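Local coordinates for bifunctional GH43-CE protein (Bacteroides eggerthii, PDB 6MLY) that probably acts on arabinoxylan, joining a family 43 glycoside hydrolase module, likely with beta-xylosidase activity, to a carbohydrate esterase module, at residues A[517-522]-A[534-539]; A[561-566]-A[583-588]. All blocks are in the same frame, centred on the assembly; numbering follows the deposited sequence.

Interaction 1 of 2, residues A[517-522]-A[534-539]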
# COMPACT_ATOMS: atom_id res chain seq x y z
N CYS A 517 -0.91 -5.86 -12.11
CA CYS A 517 -2.21 -6.36 -12.54
C CYS A 517 -3.31 -5.66 -11.73
O CYS A 517 -4.46 -6.10 -11.73
CB CYS A 517 -2.33 -7.86 -12.33
SG CYS A 517 -1.02 -8.83 -13.12
N ARG A 518 -2.94 -4.58 -11.02
CA ARG A 518 -3.83 -3.83 -10.13
C ARG A 518 -3.31 -2.40 -10.01
O ARG A 518 -2.19 -2.18 -9.57
CB ARG A 518 -3.91 -4.46 -8.74
CG ARG A 518 -5.29 -4.97 -8.34
CD ARG A 518 -5.31 -5.71 -7.01
NE ARG A 518 -5.70 -4.90 -5.82
CZ ARG A 518 -5.65 -5.34 -4.49
NH1 ARG A 518 -5.16 -6.55 -4.24
NH2 ARG A 518 -6.15 -4.60 -3.47
N TRP A 519 -4.13 -1.44 -10.45
CA TRP A 519 -3.98 -0.03 -10.12
C TRP A 519 -5.31 0.46 -9.56
O TRP A 519 -6.30 0.43 -10.27
CB TRP A 519 -3.57 0.80 -11.33
CG TRP A 519 -2.36 0.34 -12.07
CD1 TRP A 519 -1.10 0.85 -11.98
CD2 TRP A 519 -2.29 -0.72 -13.05
NE1 TRP A 519 -0.25 0.19 -12.83
CE2 TRP A 519 -0.95 -0.78 -13.50
CE3 TRP A 519 -3.23 -1.61 -13.60
CZ2 TRP A 519 -0.53 -1.70 -14.45
CZ3 TRP A 519 -2.81 -2.52 -14.54
CH2 TRP A 519 -1.47 -2.56 -14.96
N GLU A 520 -5.33 0.90 -8.30
CA GLU A 520 -6.55 1.44 -7.71
C GLU A 520 -6.39 2.95 -7.52
O GLU A 520 -5.29 3.48 -7.61
CB GLU A 520 -6.86 0.72 -6.40
CG GLU A 520 -7.23 -0.74 -6.59
CD GLU A 520 -7.72 -1.46 -5.33
OE1 GLU A 520 -8.41 -0.81 -4.51
OE2 GLU A 520 -7.40 -2.66 -5.17
N ASP A 521 -7.52 3.61 -7.26
CA ASP A 521 -7.61 5.06 -7.05
C ASP A 521 -6.76 5.80 -8.09
O ASP A 521 -5.91 6.61 -7.73
CB ASP A 521 -7.23 5.43 -5.61
CG ASP A 521 -8.33 5.18 -4.60
OD1 ASP A 521 -9.48 5.58 -4.87
OD2 ASP A 521 -8.04 4.59 -3.54
N ILE A 522 -7.01 5.51 -9.37
CA ILE A 522 -6.45 6.27 -10.49
C ILE A 522 -7.46 7.37 -10.85
O ILE A 522 -8.66 7.11 -10.90
CB ILE A 522 -6.16 5.35 -11.70
CG1 ILE A 522 -5.08 4.30 -11.39
CG2 ILE A 522 -5.83 6.16 -12.94
CD1 ILE A 522 -3.66 4.82 -11.51
N LEU A 534 -11.06 5.60 -10.60
CA LEU A 534 -11.34 4.24 -11.11
C LEU A 534 -10.21 3.28 -10.70
O LEU A 534 -9.10 3.72 -10.39
CB LEU A 534 -11.52 4.26 -12.63
CG LEU A 534 -10.35 4.78 -13.47
CD1 LEU A 534 -9.21 3.77 -13.54
CD2 LEU A 534 -10.81 5.14 -14.87
N ASP A 535 -10.54 1.98 -10.70
CA ASP A 535 -9.61 0.89 -10.36
C ASP A 535 -9.47 -0.04 -11.57
O ASP A 535 -10.47 -0.56 -12.06
CB ASP A 535 -10.11 0.10 -9.15
CG ASP A 535 -10.28 0.91 -7.87
OD1 ASP A 535 -9.76 2.03 -7.82
OD2 ASP A 535 -10.93 0.41 -6.94
N ILE A 536 -8.22 -0.25 -12.02
CA ILE A 536 -7.93 -1.13 -13.15
C ILE A 536 -7.49 -2.50 -12.61
O ILE A 536 -6.84 -2.57 -11.57
CB ILE A 536 -6.87 -0.50 -14.09
CG1 ILE A 536 -7.28 0.91 -14.52
CG2 ILE A 536 -6.59 -1.41 -15.28
CD1 ILE A 536 -6.30 1.58 -15.45
N TYR A 537 -7.88 -3.57 -13.32
CA TYR A 537 -7.54 -4.96 -13.00
C TYR A 537 -7.31 -5.74 -14.30
O TYR A 537 -8.20 -5.76 -15.16
CB TYR A 537 -8.68 -5.65 -12.26
CG TYR A 537 -9.11 -5.04 -10.95
CD1 TYR A 537 -10.09 -4.06 -10.90
CD2 TYR A 537 -8.55 -5.47 -9.76
CE1 TYR A 537 -10.50 -3.51 -9.69
CE2 TYR A 537 -8.94 -4.92 -8.54
CZ TYR A 537 -9.92 -3.94 -8.51
OH TYR A 537 -10.30 -3.41 -7.31
N LEU A 538 -6.15 -6.39 -14.43
CA LEU A 538 -5.87 -7.27 -15.57
C LEU A 538 -5.89 -8.73 -15.11
O LEU A 538 -5.63 -9.02 -13.95
CB LEU A 538 -4.51 -6.94 -16.19
CG LEU A 538 -4.22 -5.45 -16.41
CD1 LEU A 538 -2.91 -5.27 -17.16
CD2 LEU A 538 -5.36 -4.76 -17.14
N PRO A 539 -6.19 -9.69 -16.02
CA PRO A 539 -5.95 -11.11 -15.76
C PRO A 539 -4.44 -11.34 -15.63
O PRO A 539 -3.67 -10.71 -16.34
CB PRO A 539 -6.50 -11.85 -16.98
CG PRO A 539 -7.35 -10.82 -17.71
CD PRO A 539 -6.77 -9.47 -17.35
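Arg518 and Tyr537, a non-hydrogen-bonded pair of an antiparallel hairpin, lie side by side and point the same way, guanidinium and phenol planes 24° apart. The arginine touches with its aliphatic part: Arg518 CG is 3.6 Å from Tyr537 CD2. A bend at chi3 (96°) places Arg518 NE so that, with NH2, it grips Glu520 OE2 side-on, both nitrogens on one oxygen; the NE bond, 2.9 Å to Glu520 OE2, uses the anti lone pair. The other carboxylate oxygen, Glu520 OE1, sits 3.7 Å from Asp535 OD2, a like-charge approach probably eased by Arg518 and by the salt bridge of Asp535 to Lys563.

Between Trp519 and Ile522 the register slips by one residue, a beta bulge. There Asp521 N donates to Asp535 OD1 at 2.8 Å, on the anti side but 31° out of the carboxylate plane. Reciprocal backbone bonds of Trp519 with Ile536 and of Ile522 with Leu534 flank the bulge.

The face bearing Trp519, Ile536, Ile522 and Leu534 is joined by apolar contacts. The Trp519 ring crosses Ile536 obliquely, Trp519 CE3 3.8 Å from Ile536 CG2. Leu538 CG comes to the ring's edge, near its plane, 3.8 Å from Trp519 CZ3. Ile522 CB lies 3.9 Å from Leu534 CD1.

Arg518 NH1 also hydrogen-bonds Phe459 O, and its guanidinium makes a cation-pi contact with Tyr460, both on strand 456-462 of the concanavalin A-like domain. Tyr537 stacks with Phe567 of helix 563-577, Trp519 meets Tyr615 edge-to-face, and strand 533-537 pairs with strand 579-584, placing the hairpin at the sheet's antiparallel edge, consistent with the module's alpha/beta hydrolase clan.

Interaction 2 of 2, residues A[561-566]-A[583-588]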
# COMPACT_ATOMS: atom_id res chain seq x y z
N ASN A 561 -18.08 6.48 -4.31
CA ASN A 561 -17.01 5.81 -3.59
C ASN A 561 -17.23 4.29 -3.48
O ASN A 561 -16.62 3.65 -2.62
CB ASN A 561 -16.89 6.40 -2.18
CG ASN A 561 -18.10 6.16 -1.30
OD1 ASN A 561 -19.19 5.85 -1.80
ND2 ASN A 561 -17.91 6.29 0.00
N MET A 562 -18.04 3.69 -4.36
CA MET A 562 -18.47 2.29 -4.17
C MET A 562 -18.07 1.43 -5.37
O MET A 562 -18.73 0.43 -5.67
CB MET A 562 -19.99 2.22 -3.96
CG MET A 562 -20.43 2.74 -2.61
SD MET A 562 -21.95 1.94 -2.01
CE MET A 562 -23.14 2.47 -3.24
N LYS A 563 -16.96 1.79 -6.02
CA LYS A 563 -16.41 1.01 -7.13
C LYS A 563 -15.86 -0.33 -6.63
O LYS A 563 -15.82 -1.30 -7.39
CB LYS A 563 -15.30 1.81 -7.82
CG LYS A 563 -14.16 2.23 -6.90
CD LYS A 563 -13.14 3.10 -7.56
CE LYS A 563 -12.13 3.62 -6.57
NZ LYS A 563 -10.99 4.24 -7.28
N GLN A 564 -15.42 -0.37 -5.37
CA GLN A 564 -14.90 -1.58 -4.72
C GLN A 564 -16.02 -2.63 -4.60
O GLN A 564 -15.75 -3.83 -4.75
CB GLN A 564 -14.30 -1.22 -3.35
CG GLN A 564 -13.93 -2.43 -2.49
CD GLN A 564 -12.84 -3.30 -3.07
OE1 GLN A 564 -12.88 -4.54 -2.95
NE2 GLN A 564 -11.83 -2.65 -3.68
N ALA A 565 -17.25 -2.18 -4.33
CA ALA A 565 -18.43 -3.08 -4.18
C ALA A 565 -18.79 -3.75 -5.51
O ALA A 565 -19.20 -4.91 -5.54
CB ALA A 565 -19.61 -2.31 -3.63
N ALA A 566 -18.65 -3.00 -6.61
CA ALA A 566 -18.93 -3.47 -7.96
C ALA A 566 -17.96 -4.60 -8.34
O ALA A 566 -18.35 -5.54 -9.03
CB ALA A 566 -18.84 -2.32 -8.93
N SER A 583 -13.67 -0.99 -12.72
CA SER A 583 -14.73 -0.38 -11.93
C SER A 583 -14.43 1.11 -11.74
O SER A 583 -13.30 1.48 -11.44
CB SER A 583 -14.93 -1.08 -10.61
OG SER A 583 -16.21 -0.77 -10.07
N ILE A 584 -15.46 1.94 -11.93
CA ILE A 584 -15.31 3.39 -11.92
C ILE A 584 -16.21 3.99 -10.84
O ILE A 584 -17.16 3.35 -10.39
CB ILE A 584 -15.63 3.98 -13.32
CG1 ILE A 584 -17.13 3.95 -13.63
CG2 ILE A 584 -14.82 3.28 -14.40
CD1 ILE A 584 -17.50 4.65 -14.91
N ASN A 585 -15.89 5.23 -10.44
CA ASN A 585 -16.75 6.07 -9.61
C ASN A 585 -17.42 7.13 -10.49
O ASN A 585 -16.98 7.41 -11.61
CB ASN A 585 -15.98 6.74 -8.46
CG ASN A 585 -15.73 5.84 -7.26
OD1 ASN A 585 -16.39 4.82 -7.08
ND2 ASN A 585 -14.80 6.24 -6.42
N HIS A 586 -18.51 7.70 -9.97
CA HIS A 586 -19.15 8.87 -10.55
C HIS A 586 -19.55 9.82 -9.41
O HIS A 586 -19.77 9.39 -8.29
CB HIS A 586 -20.36 8.44 -11.39
CG HIS A 586 -21.46 7.83 -10.60
ND1 HIS A 586 -22.35 8.59 -9.86
CD2 HIS A 586 -21.84 6.54 -10.44
CE1 HIS A 586 -23.21 7.79 -9.26
NE2 HIS A 586 -22.93 6.53 -9.60
N ARG A 587 -19.66 11.11 -9.73
CA ARG A 587 -20.05 12.12 -8.75
C ARG A 587 -21.48 11.84 -8.27
O ARG A 587 -22.36 11.54 -9.08
CB ARG A 587 -19.93 13.53 -9.35
CG ARG A 587 -18.50 13.98 -9.60
CD ARG A 587 -18.44 15.30 -10.34
NE ARG A 587 -18.88 15.18 -11.72
CZ ARG A 587 -19.14 16.21 -12.52
NH1 ARG A 587 -19.18 17.44 -12.04
NH2 ARG A 587 -19.38 16.00 -13.81
N SER A 588 -21.70 11.93 -6.96
CA SER A 588 -23.01 11.71 -6.35
C SER A 588 -23.97 12.84 -6.75
O SER A 588 -23.55 13.90 -7.19
CB SER A 588 -22.91 11.59 -4.85
OG SER A 588 -24.20 11.67 -4.25
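Ser583 meets the first turn of helix 563-577 through its hydroxyl. With OG anti to the backbone N (chi1 -161°), it donates to Lys563 O at 2.8 Å, in the carbonyl plane and on a lone pair. The same Ser583 OG lies 3.3 Å from Ala566 CB, three residues further along the helix. Ile584 contributes backbone instead: its O is 3.5 Å from Lys563 CB.

Asn585 carries the rest. Its side chain crosses that of Lys563 at about a right angle, with OD1 3.3 Å from Lys563 CB and ND2 3.7 Å from Lys563 CE, so the amide is spread against the extended methylene chain. Asn585 OD1 also accepts a weak bond from Lys563 N, 3.3 Å long, with an N-H...O angle of only 126°, just after Met562 at the N-cap position. Asn585 ND2 comes within 3.6 Å of Asn561 CA and is bonded to Glu530 O. An alanine here would probably leave Lys563 N without this acceptor and Glu530 O without its donor, and open a gap beside the lysine methylenes.

One good bond, to Lys563 O, and one weak one, from Lys563 N, thus tie the helix start to the strand through neutral side chains. The lysine charge is spent elsewhere: Lys563 NZ forms salt bridges with Asp535 and Asp521, so the Lys563 chain is held at its ammonium while Asn585 lines its shaft.

Overall arrangement
Interaction 1 closes before interaction 2 opens in the chain, yet they touch directly, their centres about 13 Å apart. Lys563 NZ, from the helix of interaction 2, lies 2.6 Å from Asp535 OD1 on the hairpin and also pairs with Asp521 in the bulge. Asp535 N and Ser583 O, 2.9 Å apart, probably form a hydrogen bond between neighbouring strands 533-537 and 579-584. Together they tie the antiparallel edge to the first beta-alpha-beta unit of the esterase sheet, on the side meeting the concanavalin A-like domain. Both lie away from the sodium site; Ala566 is near, without touching, a probable nucleophile elbow containing Ser628.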